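Local coordinates for Nitrate/nitrite sensor protein narX (Escherichia coli K12, PDB 3EZI) that senses nitrate and nitrite at the bacterial inner membrane through this sensor domain, predicted to be periplasmic, and, as a histidine kinase, signals to the regulators NarL and NarP, at residues Q62-N67 with V86-A91; L55-G60 with L93-S98; P71-A76 with E80-D85; T46-R51 with S98-T103. All blocks are in the same frame, centred on the assembly; numbering follows the deposited sequence. Where two conformers were deposited one is given.

Contact 1: Q62-N67 with V86-A91. With IPA (isopropyl alcohol), chain E.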
loop_
_atom_site.group_PDB
_atom_site.type_symbol
_atom_site.label_atom_id
_atom_site.label_comp_id
_atom_site.label_asym_id
_atom_site.label_seq_id
_atom_site.Cartn_x
_atom_site.Cartn_y
_atom_site.Cartn_z
ATOM N N GLN A 62 -4.903 3.391 3.817
ATOM C CA GLN A 62 -5.853 3.319 2.713
ATOM C C GLN A 62 -6.200 4.721 2.246
ATOM O O GLN A 62 -6.342 4.970 1.048
ATOM C CB GLN A 62 -7.136 2.568 3.147
ATOM C CG GLN A 62 -6.875 1.039 3.446
ATOM C CD GLN A 62 -8.069 0.358 4.080
ATOM O OE1 GLN A 62 -8.873 1.032 4.737
ATOM N NE2 GLN A 62 -8.202 -0.968 3.896
ATOM N N ASP A 63 -6.413 5.611 3.203
ATOM C CA ASP A 63 -6.712 7.023 2.906
ATOM C C ASP A 63 -5.544 7.674 2.168
ATOM O O ASP A 63 -5.767 8.428 1.216
ATOM C CB ASP A 63 -6.972 7.844 4.196
ATOM C CG ASP A 63 -8.269 7.484 4.881
ATOM O OD1 ASP A 63 -9.108 6.769 4.273
ATOM O OD2 ASP A 63 -8.422 7.945 6.056
ATOM N N TYR A 64 -4.306 7.405 2.616
ATOM C CA TYR A 64 -3.130 7.978 1.953
ATOM C C TYR A 64 -3.036 7.430 0.517
ATOM O O TYR A 64 -2.787 8.168 -0.450
ATOM C CB TYR A 64 -1.869 7.629 2.761
ATOM C CG TYR A 64 -0.579 8.166 2.162
ATOM C CD1 TYR A 64 -0.162 9.464 2.433
ATOM C CD2 TYR A 64 0.221 7.369 1.353
ATOM C CE1 TYR A 64 1.027 9.956 1.924
ATOM C CE2 TYR A 64 1.412 7.850 0.830
ATOM C CZ TYR A 64 1.803 9.148 1.128
ATOM O OH TYR A 64 3.003 9.630 0.635
ATOM N N TRP A 65 -3.234 6.126 0.367
ATOM C CA TRP A 65 -3.182 5.542 -0.965
ATOM C C TRP A 65 -4.158 6.260 -1.931
ATOM O O TRP A 65 -3.799 6.659 -3.044
ATOM C CB TRP A 65 -3.567 4.056 -0.850
ATOM C CG TRP A 65 -3.446 3.288 -2.145
ATOM C CD1 TRP A 65 -2.292 2.782 -2.712
ATOM C CD2 TRP A 65 -4.507 3.001 -3.060
ATOM N NE1 TRP A 65 -2.590 2.201 -3.940
ATOM C CE2 TRP A 65 -3.936 2.331 -4.177
ATOM C CE3 TRP A 65 -5.892 3.247 -3.047
ATOM C CZ2 TRP A 65 -4.706 1.913 -5.272
ATOM C CZ3 TRP A 65 -6.655 2.829 -4.132
ATOM C CH2 TRP A 65 -6.058 2.174 -5.232
ATOM N N ARG A 66 -5.418 6.366 -1.529
ATOM C CA ARG A 66 -6.425 6.991 -2.394
ATOM C C ARG A 66 -6.326 8.509 -2.589
ATOM O O ARG A 66 -6.545 9.026 -3.692
ATOM C CB ARG A 66 -7.841 6.695 -1.852
ATOM C CG ARG A 66 -8.673 5.806 -2.771
ATOM C CD ARG A 66 -10.112 5.708 -2.320
ATOM N NE ARG A 66 -10.629 4.334 -2.310
ATOM C CZ ARG A 66 -10.770 3.560 -3.378
ATOM N NH1 ARG A 66 -10.437 3.992 -4.578
ATOM N NH2 ARG A 66 -11.261 2.340 -3.222
ATOM N N ASN A 67 -6.013 9.227 -1.513
ATOM C CA ASN A 67 -6.011 10.688 -1.569
ATOM C C ASN A 67 -4.699 11.373 -1.848
ATOM O O ASN A 67 -4.674 12.562 -2.170
ATOM C CB ASN A 67 -6.579 11.228 -0.256
ATOM C CG ASN A 67 -7.938 10.647 0.072
ATOM O OD1 ASN A 67 -8.657 10.207 -0.817
ATOM N ND2 ASN A 67 -8.297 10.663 1.344
ATOM N N VAL A 86 6.268 7.403 -2.400
ATOM C CA VAL A 86 6.249 5.941 -2.416
ATOM C C VAL A 86 7.014 5.468 -1.168
ATOM O O VAL A 86 6.587 4.568 -0.469
ATOM C CB VAL A 86 6.880 5.403 -3.722
ATOM C CG1 VAL A 86 7.146 3.871 -3.632
ATOM C CG2 VAL A 86 5.930 5.683 -4.882
ATOM N N SER A 87 8.131 6.116 -0.869
ATOM C CA SER A 87 8.916 5.748 0.305
ATOM C C SER A 87 8.109 5.902 1.608
ATOM O O SER A 87 8.231 5.073 2.505
ATOM C CB SER A 87 10.170 6.616 0.393
ATOM O OG SER A 87 11.107 6.226 -0.590
ATOM N N GLN A 88 7.296 6.950 1.706
ATOM C CA GLN A 88 6.493 7.177 2.896
ATOM C C GLN A 88 5.417 6.071 2.999
ATOM O O GLN A 88 5.151 5.556 4.094
ATOM C CB GLN A 88 5.815 8.550 2.860
ATOM C CG GLN A 88 4.962 8.811 4.135
ATOM C CD GLN A 88 4.254 10.183 4.186
ATOM O OE1 GLN A 88 3.390 10.404 5.043
ATOM N NE2 GLN A 88 4.635 11.106 3.301
ATOM N N PHE A 89 4.806 5.705 1.871
ATOM C CA PHE A 89 3.777 4.650 1.913
ATOM C C PHE A 89 4.403 3.317 2.401
ATOM O O PHE A 89 3.826 2.596 3.229
ATOM C CB PHE A 89 3.175 4.452 0.514
ATOM C CG PHE A 89 2.123 3.372 0.448
ATOM C CD1 PHE A 89 0.896 3.529 1.075
ATOM C CD2 PHE A 89 2.345 2.238 -0.342
ATOM C CE1 PHE A 89 -0.124 2.568 0.913
ATOM C CE2 PHE A 89 1.337 1.269 -0.508
ATOM C CZ PHE A 89 0.115 1.443 0.116
ATOM N N VAL A 90 5.571 2.997 1.888
ATOM C CA VAL A 90 6.261 1.754 2.291
ATOM C C VAL A 90 6.623 1.829 3.794
ATOM O O VAL A 90 6.470 0.829 4.522
ATOM C CB VAL A 90 7.528 1.542 1.390
ATOM C CG1 VAL A 90 8.431 0.436 1.941
ATOM C CG2 VAL A 90 7.088 1.146 -0.032
ATOM N N ALA A 91 7.070 2.998 4.273
ATOM C CA ALA A 91 7.411 3.147 5.698
ATOM C C ALA A 91 6.168 2.913 6.557
ATOM O O ALA A 91 6.254 2.327 7.654
ATOM C CB ALA A 91 7.999 4.579 5.990
HETATM C C1 IPA E . -0.041 8.909 6.510
HETATM C C2 IPA E . 0.929 7.969 5.866
HETATM C C3 IPA E . 0.164 6.756 6.321
HETATM O O2 IPA E . 2.284 8.074 6.381
#
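Tyr-64 and Gln-88 share a molecule of isopropyl alcohol, probably from the crystallisation liquor, at the border of two antiparallel helices in the four-helix bundle of the NarX sensor domain. The alcohol donates from O2 to Gln-88 OE1 at 2.9 Å, and its C2 lies 3.9 Å from Tyr-64 CD1. The short segments run at 161° to each other with axes 10.9 Å apart. With chi1 at 180° the phenol ring of Tyr-64 extends toward helix 82-99, where CE2 meets Phe-89 CB at 3.8 Å. The phenol oxygen hydrogen-bonds to Asp-85 O; Gln-88 NE2, though near it, is badly angled for a bond. Replacing Tyr-64 by an alanine would probably open a gap beside Phe-89 and leave Asp-85 O without its phenol partner. Deeper in the bundle Phe-89 and Trp-65 stand next to each other with the same heading, an oblique aromatic pair with planes at 42°. Met-36 of helix 30-40 touches both rings, and Leu-61 and Leu-69 also pack on Phe-89. The pair meets where Phe-89 CZ comes within 3.9 Å of Trp-65 CD1.

Contact 2: L55-G60 with L93-S98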
loop_
_atom_site.group_PDB
_atom_site.type_symbol
_atom_site.label_atom_id
_atom_site.label_comp_id
_atom_site.label_asym_id
_atom_site.label_seq_id
_atom_site.Cartn_x
_atom_site.Cartn_y
_atom_site.Cartn_z
ATOM N N LEU A 55 -6.778 -1.132 13.296
ATOM C CA LEU A 55 -7.738 -0.627 12.285
ATOM C C LEU A 55 -7.540 0.840 11.873
ATOM O O LEU A 55 -7.640 1.191 10.674
ATOM C CB LEU A 55 -9.192 -0.856 12.716
ATOM C CG LEU A 55 -10.197 -0.687 11.560
ATOM C CD1 LEU A 55 -9.762 -1.549 10.379
ATOM C CD2 LEU A 55 -11.618 -1.089 12.021
ATOM N N ALA A 56 -7.262 1.712 12.834
ATOM C CA ALA A 56 -7.036 3.111 12.488
ATOM C C ALA A 56 -5.788 3.314 11.619
ATOM O O ALA A 56 -5.740 4.188 10.724
ATOM C CB ALA A 56 -6.923 3.963 13.768
ATOM N N GLN A 57 -4.751 2.528 11.891
ATOM C CA GLN A 57 -3.528 2.633 11.137
ATOM C C GLN A 57 -3.744 2.114 9.717
ATOM O O GLN A 57 -3.211 2.695 8.753
ATOM C CB GLN A 57 -2.425 1.845 11.833
ATOM C CG GLN A 57 -1.142 1.814 11.079
ATOM C CD GLN A 57 0.016 2.147 11.980
ATOM O OE1 GLN A 57 0.283 1.448 12.963
ATOM N NE2 GLN A 57 0.704 3.236 11.662
ATOM N N LEU A 58 -4.504 1.030 9.590
ATOM C CA LEU A 58 -4.813 0.482 8.259
ATOM C C LEU A 58 -5.677 1.480 7.469
ATOM O O LEU A 58 -5.415 1.746 6.293
ATOM C CB LEU A 58 -5.589 -0.833 8.364
ATOM C CG LEU A 58 -6.043 -1.399 7.010
ATOM C CD1 LEU A 58 -4.845 -1.495 6.017
ATOM C CD2 LEU A 58 -6.679 -2.795 7.229
ATOM N N GLN A 59 -6.726 2.000 8.100
ATOM C CA GLN A 59 -7.589 2.975 7.408
ATOM C C GLN A 59 -6.758 4.208 6.967
ATOM O O GLN A 59 -7.007 4.809 5.902
ATOM C CB GLN A 59 -8.776 3.366 8.332
ATOM C CG GLN A 59 -9.745 2.187 8.599
ATOM C CD GLN A 59 -10.882 2.517 9.580
ATOM O OE1 GLN A 59 -10.727 3.350 10.479
ATOM N NE2 GLN A 59 -12.025 1.849 9.412
ATOM N N GLY A 60 -5.780 4.597 7.790
ATOM C CA GLY A 60 -4.910 5.715 7.451
ATOM C C GLY A 60 -4.076 5.454 6.190
ATOM O O GLY A 60 -3.851 6.370 5.366
ATOM N N LEU A 93 3.639 0.966 5.768
ATOM C CA LEU A 93 3.357 -0.494 5.709
ATOM C C LEU A 93 4.282 -1.197 6.702
ATOM O O LEU A 93 3.874 -2.158 7.363
ATOM C CB LEU A 93 3.636 -1.016 4.293
ATOM C CG LEU A 93 2.625 -0.658 3.204
ATOM C CD1 LEU A 93 3.141 -1.121 1.839
ATOM C CD2 LEU A 93 1.278 -1.299 3.585
ATOM N N ASP A 94 5.539 -0.749 6.777
ATOM C CA ASP A 94 6.485 -1.364 7.732
ATOM C C ASP A 94 5.956 -1.140 9.137
ATOM O O ASP A 94 6.072 -2.024 9.979
ATOM C CB ASP A 94 7.902 -0.743 7.640
ATOM C CG ASP A 94 8.634 -1.154 6.395
ATOM O OD1 ASP A 94 8.355 -2.251 5.865
ATOM O OD2 ASP A 94 9.517 -0.398 5.933
ATOM N N GLN A 95 5.379 0.021 9.412
ATOM C CA GLN A 95 4.871 0.277 10.767
ATOM C C GLN A 95 3.649 -0.623 11.048
ATOM O O GLN A 95 3.476 -1.168 12.149
ATOM C CB GLN A 95 4.481 1.755 10.901
ATOM C CG GLN A 95 4.139 2.209 12.311
ATOM C CD GLN A 95 3.835 3.716 12.375
ATOM O OE1 GLN A 95 2.811 4.185 11.867
ATOM N NE2 GLN A 95 4.737 4.477 12.989
ATOM N N LEU A 96 2.770 -0.756 10.054
ATOM C CA LEU A 96 1.589 -1.612 10.217
ATOM C C LEU A 96 2.022 -3.072 10.571
ATOM O O LEU A 96 1.500 -3.679 11.509
ATOM C CB LEU A 96 0.748 -1.599 8.915
ATOM C CG LEU A 96 -0.476 -2.527 8.936
ATOM C CD1 LEU A 96 -1.550 -1.924 9.816
ATOM C CD2 LEU A 96 -0.986 -2.751 7.498
ATOM N N VAL A 97 2.994 -3.603 9.850
ATOM C CA VAL A 97 3.494 -4.966 10.069
ATOM C C VAL A 97 4.069 -5.110 11.489
ATOM O O VAL A 97 3.897 -6.140 12.133
ATOM C CB VAL A 97 4.593 -5.289 9.049
ATOM C CG1 VAL A 97 5.351 -6.557 9.423
ATOM C CG2 VAL A 97 3.955 -5.439 7.633
ATOM N N SER A 98 4.729 -4.052 11.966
ATOM C CA SER A 98 5.343 -4.067 13.302
ATOM C C SER A 98 4.293 -4.256 14.384
ATOM O O SER A 98 4.530 -4.960 15.371
ATOM C CB SER A 98 6.139 -2.763 13.572
ATOM O OG SER A 98 5.303 -1.633 13.839
#
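Gln-57 and Gln-95 reach across the exposed border of the interface with their side chains at about a right angle and their amide planes turned 45° apart. Gln-57 NE2 points at Gln-95 OE1 as a hydrogen-bond donor, but the modelled distance of 2.3 Å is too short to be taken literally, and the N-H...O angle of 131° is far from straight. The two amides evidently lie close together, but their exact positions are doubtful. Gln-57 bends at its second torsion (chi2 132°), turning the amide away from a fully extended course, whereas Gln-95 stays extended at that torsion.

Inside this polar border the contact becomes apolar. Leu-96 and Gln-57 run alongside each other, heading opposite ways, with Leu-96 CD1 4.0 Å from Gln-57 CG. The other methyl of Leu-96, CD2, faces Leu-58 CD1 at 4.3 Å, a looser touch between two buried leucines. Leu-61 also packs on Leu-96, while Leu-58 has further contacts with Leu-45, Thr-46 and Ala-49 of helix 43-52. The backbones are closest at Gln-57 and Leu-96, with CA atoms 6.7 Å apart. Leucines within and glutamines at the solvent border, on helices whose axes are 10.3 Å apart and antiparallel, make this an amphipathic interface of an antiparallel four-helix bundle.

Contact 3: P71-A76 with E80-D85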
loop_
_atom_site.group_PDB
_atom_site.type_symbol
_atom_site.label_atom_id
_atom_site.label_comp_id
_atom_site.label_asym_id
_atom_site.label_seq_id
_atom_site.Cartn_x
_atom_site.Cartn_y
_atom_site.Cartn_z
ATOM N N PRO A 71 -3.050 9.865 -6.660
ATOM C CA PRO A 71 -3.160 11.155 -7.378
ATOM C C PRO A 71 -1.781 11.667 -7.844
ATOM O O PRO A 71 -1.618 12.122 -8.990
ATOM C CB PRO A 71 -3.810 12.072 -6.353
ATOM C CG PRO A 71 -4.745 11.143 -5.604
ATOM C CD PRO A 71 -3.926 9.850 -5.458
ATOM N N ALA A 72 -0.789 11.573 -6.966
ATOM C CA ALA A 72 0.562 11.998 -7.308
ATOM C C ALA A 72 1.187 11.111 -8.408
ATOM O O ALA A 72 1.878 11.620 -9.316
ATOM C CB ALA A 72 1.438 11.998 -6.044
ATOM N N LEU A 73 0.954 9.797 -8.350
ATOM C CA LEU A 73 1.521 8.902 -9.371
ATOM C C LEU A 73 0.886 9.159 -10.759
ATOM O O LEU A 73 1.559 9.039 -11.803
ATOM C CB LEU A 73 1.338 7.440 -8.940
ATOM C CG LEU A 73 2.275 6.960 -7.813
ATOM C CD1 LEU A 73 1.775 5.598 -7.282
ATOM C CD2 LEU A 73 3.731 6.802 -8.356
ATOM N N MET A 74 -0.398 9.524 -10.764
ATOM C CA MET A 74 -1.107 9.809 -12.034
ATOM C C MET A 74 -0.630 11.118 -12.674
ATOM O O MET A 74 -0.604 11.260 -13.909
ATOM C CB MET A 74 -2.629 9.855 -11.795
ATOM C CG MET A 74 -3.262 8.495 -11.696
ATOM S SD MET A 74 -4.998 8.570 -11.188
ATOM C CE MET A 74 -5.736 9.427 -12.662
ATOM N N ARG A 75 -0.263 12.071 -11.828
ATOM C CA ARG A 75 0.236 13.359 -12.276
ATOM C C ARG A 75 1.723 13.343 -12.692
ATOM O O ARG A 75 2.108 14.070 -13.607
ATOM C CB ARG A 75 0.051 14.416 -11.167
ATOM C CG ARG A 75 -1.382 14.976 -10.942
ATOM C CD ARG A 75 -1.493 15.785 -9.628
ATOM N NE ARG A 75 -2.814 16.405 -9.430
ATOM C CZ ARG A 75 -3.939 15.740 -9.143
ATOM N NH1 ARG A 75 -3.936 14.424 -9.018
ATOM N NH2 ARG A 75 -5.071 16.410 -8.972
ATOM N N ALA A 76 2.546 12.492 -12.060
ATOM C CA ALA A 76 3.991 12.520 -12.319
ATOM C C ALA A 76 4.509 12.335 -13.740
ATOM O O ALA A 76 4.090 11.417 -14.466
ATOM C CB ALA A 76 4.723 11.535 -11.346
ATOM N N GLU A 80 11.207 12.082 -9.861
ATOM C CA GLU A 80 11.764 13.116 -8.995
ATOM C C GLU A 80 11.103 13.353 -7.637
ATOM O O GLU A 80 11.748 13.197 -6.613
ATOM C CB GLU A 80 11.808 14.436 -9.782
ATOM C CG GLU A 80 12.683 15.526 -9.193
ATOM C CD GLU A 80 12.389 16.870 -9.821
ATOM O OE1 GLU A 80 12.385 16.959 -11.073
ATOM O OE2 GLU A 80 12.155 17.835 -9.057
ATOM N N THR A 81 9.837 13.744 -7.594
ATOM C CA THR A 81 9.245 13.998 -6.273
ATOM C C THR A 81 8.313 12.884 -5.779
ATOM O O THR A 81 8.145 12.676 -4.558
ATOM C CB THR A 81 8.466 15.348 -6.256
ATOM O OG1 THR A 81 7.420 15.299 -7.227
ATOM C CG2 THR A 81 9.413 16.537 -6.582
ATOM N N VAL A 82 7.701 12.153 -6.702
ATOM C CA VAL A 82 6.794 11.102 -6.241
ATOM C C VAL A 82 7.555 9.921 -5.610
ATOM O O VAL A 82 6.967 9.078 -4.954
ATOM C CB VAL A 82 5.839 10.636 -7.406
ATOM C CG1 VAL A 82 6.596 9.839 -8.481
ATOM C CG2 VAL A 82 4.687 9.855 -6.837
ATOM N N SER A 83 8.868 9.871 -5.804
ATOM C CA SER A 83 9.659 8.781 -5.215
ATOM C C SER A 83 9.550 8.842 -3.695
ATOM O O SER A 83 9.426 7.812 -3.022
ATOM C CB SER A 83 11.142 8.896 -5.599
ATOM O OG SER A 83 11.845 7.708 -5.234
ATOM N N ALA A 84 9.609 10.050 -3.149
ATOM C CA ALA A 84 9.523 10.201 -1.692
ATOM C C ALA A 84 8.119 9.804 -1.161
ATOM O O ALA A 84 7.982 9.310 -0.025
ATOM C CB ALA A 84 9.886 11.623 -1.276
ATOM N N ASP A 85 7.086 10.002 -1.976
ATOM C CA ASP A 85 5.738 9.638 -1.556
ATOM C C ASP A 85 5.607 8.102 -1.483
ATOM O O ASP A 85 4.903 7.577 -0.627
ATOM C CB ASP A 85 4.702 10.218 -2.524
ATOM C CG ASP A 85 4.695 11.751 -2.522
ATOM O OD1 ASP A 85 4.349 12.347 -1.481
ATOM O OD2 ASP A 85 5.043 12.353 -3.555
#
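Val-82 packs against Ala-72, Leu-73 and Ala-76 where a short link joins helix 55-75 to helix 82-99, making an antiparallel helical hairpin of the four-helix bundle. The contact across the segments is apolar, without a hydrogen bond between them. Val-82 divides its two methyls among the three partners. CG2, anti to the backbone N, presses on Leu-73 CD2 at 3.5 Å and lies 4.0 Å from Ala-72 CB. CG1 stands between the backbone N and the carbonyl carbon (chi1 71°) and meets Ala-76 CB at 3.8 Å. The side chains of Leu-73 and Val-82 cross at about a right angle, and the isobutyl group brings its end nearer to the valine than its CB direction alone would. Leu-20 of helix 3-22 also touches Val-82, while Val-23 touches both Leu-73 and Ala-76. An alanine in place of Val-82 would probably leave Leu-73 CD2 and Ala-76 CB without the methyls they rest on.

Among the polar bonds are several inside segment 71-76. Ala-76 leaves helical geometry, although its N still bonds to Ala-72 O at 3.0 Å. One residue earlier, Pro-71 O accepts twice from Arg-75, whose N and NH1 approach from opposite faces of the carbonyl plane. The NH1 bond is 3.3 Å long, with Pro-71 O lying nearly in the guanidinium plane.

Contact 4: T46-R51 with S98-T103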
loop_
_atom_site.group_PDB
_atom_site.type_symbol
_atom_site.label_atom_id
_atom_site.label_comp_id
_atom_site.label_asym_id
_atom_site.label_seq_id
_atom_site.Cartn_x
_atom_site.Cartn_y
_atom_site.Cartn_z
ATOM N N THR A 46 -8.045 -6.441 6.733
ATOM C CA THR A 46 -8.961 -5.803 7.655
ATOM C C THR A 46 -9.243 -6.607 8.930
ATOM O O THR A 46 -9.215 -6.056 10.048
ATOM C CB THR A 46 -10.292 -5.480 6.959
ATOM O OG1 THR A 46 -10.033 -4.719 5.770
ATOM C CG2 THR A 46 -11.196 -4.684 7.895
ATOM N N ARG A 47 -9.520 -7.897 8.780
ATOM C CA ARG A 47 -9.802 -8.702 9.954
ATOM C C ARG A 47 -8.568 -8.734 10.848
ATOM O O ARG A 47 -8.681 -8.577 12.068
ATOM C CB ARG A 47 -10.207 -10.125 9.586
ATOM C CG ARG A 47 -11.650 -10.267 9.063
ATOM C CD ARG A 47 -12.025 -11.738 8.892
ATOM N NE ARG A 47 -11.180 -12.435 7.916
ATOM C CZ ARG A 47 -11.510 -12.645 6.640
ATOM N NH1 ARG A 47 -12.666 -12.218 6.171
ATOM N NH2 ARG A 47 -10.674 -13.286 5.841
ATOM N N ALA A 48 -7.393 -8.911 10.257
ATOM C CA ALA A 48 -6.174 -8.931 11.078
ATOM C C ALA A 48 -5.941 -7.605 11.803
ATOM O O ALA A 48 -5.485 -7.572 12.982
ATOM C CB ALA A 48 -4.941 -9.293 10.174
ATOM N N ALA A 49 -6.243 -6.490 11.136
ATOM C CA ALA A 49 -6.015 -5.189 11.758
ATOM C C ALA A 49 -6.978 -5.084 12.930
ATOM O O ALA A 49 -6.611 -4.609 14.007
ATOM C CB ALA A 49 -6.259 -4.031 10.737
ATOM N N GLU A 50 -8.213 -5.534 12.716
ATOM C CA GLU A 50 -9.208 -5.531 13.780
ATOM C C GLU A 50 -8.780 -6.341 15.020
ATOM O O GLU A 50 -8.874 -5.844 16.154
ATOM C CB GLU A 50 -10.552 -6.081 13.264
ATOM C CG GLU A 50 -11.534 -4.991 12.841
ATOM C CD GLU A 50 -12.853 -5.543 12.299
ATOM O OE1 GLU A 50 -13.388 -6.517 12.895
ATOM O OE2 GLU A 50 -13.358 -4.994 11.291
ATOM N N ARG A 51 -8.331 -7.578 14.831
ATOM C CA ARG A 51 -7.955 -8.365 16.003
ATOM C C ARG A 51 -6.728 -7.846 16.748
ATOM O O ARG A 51 -6.616 -8.041 17.962
ATOM C CB ARG A 51 -7.797 -9.852 15.656
ATOM C CG ARG A 51 -6.965 -10.179 14.451
ATOM C CD ARG A 51 -6.873 -11.700 14.270
ATOM N NE ARG A 51 -6.296 -12.042 12.976
ATOM C CZ ARG A 51 -6.998 -12.178 11.856
ATOM N NH1 ARG A 51 -8.317 -12.020 11.857
ATOM N NH2 ARG A 51 -6.371 -12.442 10.725
ATOM N N SER A 98 4.729 -4.052 11.966
ATOM C CA SER A 98 5.343 -4.067 13.302
ATOM C C SER A 98 4.293 -4.256 14.384
ATOM O O SER A 98 4.530 -4.960 15.371
ATOM C CB SER A 98 6.139 -2.763 13.572
ATOM O OG SER A 98 5.303 -1.633 13.839
ATOM N N GLY A 99 3.131 -3.643 14.176
ATOM C CA GLY A 99 2.032 -3.719 15.127
ATOM C C GLY A 99 1.189 -5.002 15.139
ATOM O O GLY A 99 0.368 -5.208 16.030
ATOM N N PHE A 100 1.369 -5.866 14.157
ATOM C CA PHE A 100 0.611 -7.118 14.161
ATOM C C PHE A 100 1.271 -8.091 15.148
ATOM O O PHE A 100 2.471 -7.977 15.433
ATOM C CB PHE A 100 0.614 -7.789 12.785
ATOM C CG PHE A 100 -0.254 -7.123 11.750
ATOM C CD1 PHE A 100 -1.551 -6.709 12.044
ATOM C CD2 PHE A 100 0.212 -6.972 10.449
ATOM C CE1 PHE A 100 -2.362 -6.163 11.054
ATOM C CE2 PHE A 100 -0.598 -6.426 9.455
ATOM C CZ PHE A 100 -1.886 -6.025 9.761
ATOM N N ASP A 101 0.500 -9.048 15.674
ATOM C CA ASP A 101 1.087 -10.059 16.588
ATOM C C ASP A 101 1.698 -11.081 15.621
ATOM O O ASP A 101 0.976 -11.762 14.879
ATOM C CB ASP A 101 0.014 -10.725 17.482
ATOM C CG ASP A 101 0.621 -11.661 18.564
ATOM O OD1 ASP A 101 1.616 -12.370 18.287
ATOM O OD2 ASP A 101 0.081 -11.704 19.701
ATOM N N ARG A 102 3.034 -11.143 15.608
ATOM C CA ARG A 102 3.791 -12.031 14.733
ATOM C C ARG A 102 4.228 -13.330 15.451
ATOM O O ARG A 102 5.058 -14.090 14.926
ATOM C CB ARG A 102 5.035 -11.274 14.209
ATOM C CG ARG A 102 4.753 -10.143 13.182
ATOM C CD ARG A 102 5.874 -9.095 13.098
ATOM N NE ARG A 102 5.946 -8.294 14.315
ATOM C CZ ARG A 102 6.906 -8.404 15.240
ATOM N NH1 ARG A 102 7.897 -9.277 15.087
ATOM N NH2 ARG A 102 6.845 -7.660 16.345
ATOM N N THR A 103 3.684 -13.602 16.642
ATOM C CA THR A 103 4.082 -14.823 17.371
ATOM C C THR A 103 3.404 -16.124 16.865
ATOM O O THR A 103 2.285 -16.096 16.334
ATOM C CB THR A 103 3.825 -14.676 18.889
ATOM O OG1 THR A 103 2.410 -14.608 19.141
ATOM C CG2 THR A 103 4.529 -13.427 19.414
#
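The ring of Phe-100 meets Ala-49 edge-on: Ala-49 CA lies near the ring plane, 3.8 Å from CE1. This contact closes one end of the four-helix bundle, where the chain leaves helix 82-99 and Phe-100 reaches over to helix 43-52. Ala-48 comes obliquely to the same corner, its carbonyl carbon 3.9 Å from Phe-100 CE1 and its CB 4.2 Å away. A second flat group, the guanidinium of Arg-51, has one face over Ala-48 CA in the conformer given, a placement that is doubtful because two were deposited. Phe-100 has CG anti to its carbonyl carbon (chi1 -74°), which swings the ring from the departing backbone into the bundle. Two small alanines let it approach the helix backbone itself, and the contact is buried, with no hydrogen bond across it. Ala-5 and Ile-6 of helix 3-22, together with Leu-45, also pack on the ring. Just beyond it the chain is fixed by polar bonds: Asp-101 N donates to Asp-52 OD1, and Asp-101 O accepts from Ser-2 OG. Asp-101 itself forms an Asx turn: its OD1 accepts from Thr-103 OG1 on the syn side, at a notably short distance, and from Thr-103 N at 2.9 Å.

In the fold
Contacts 3, 1 and 2 follow one another along the antiparallel hairpin of helix 55-75 and helix 82-99, from the connecting turn outward, each enclosing the one before it in sequence. Contact 4, which brings in helix 43-52, encloses all three along the chain. Centres of contacts 3 and 1 lie about 11 Å apart, those of 1 and 2 about 10 Å, and those of 2 and 4 about 9 Å. Contacts 3 and 4, about 29 Å apart between centres, sit on opposite sides of the chain's centre. Val-86 packs on Leu-73 between contacts 1 and 3, while Leu-58 joins contact 2 to contact 4. Together they join these helices over most of the length of the domain, which is predicted to be periplasmic, in a transmembrane signalling protein.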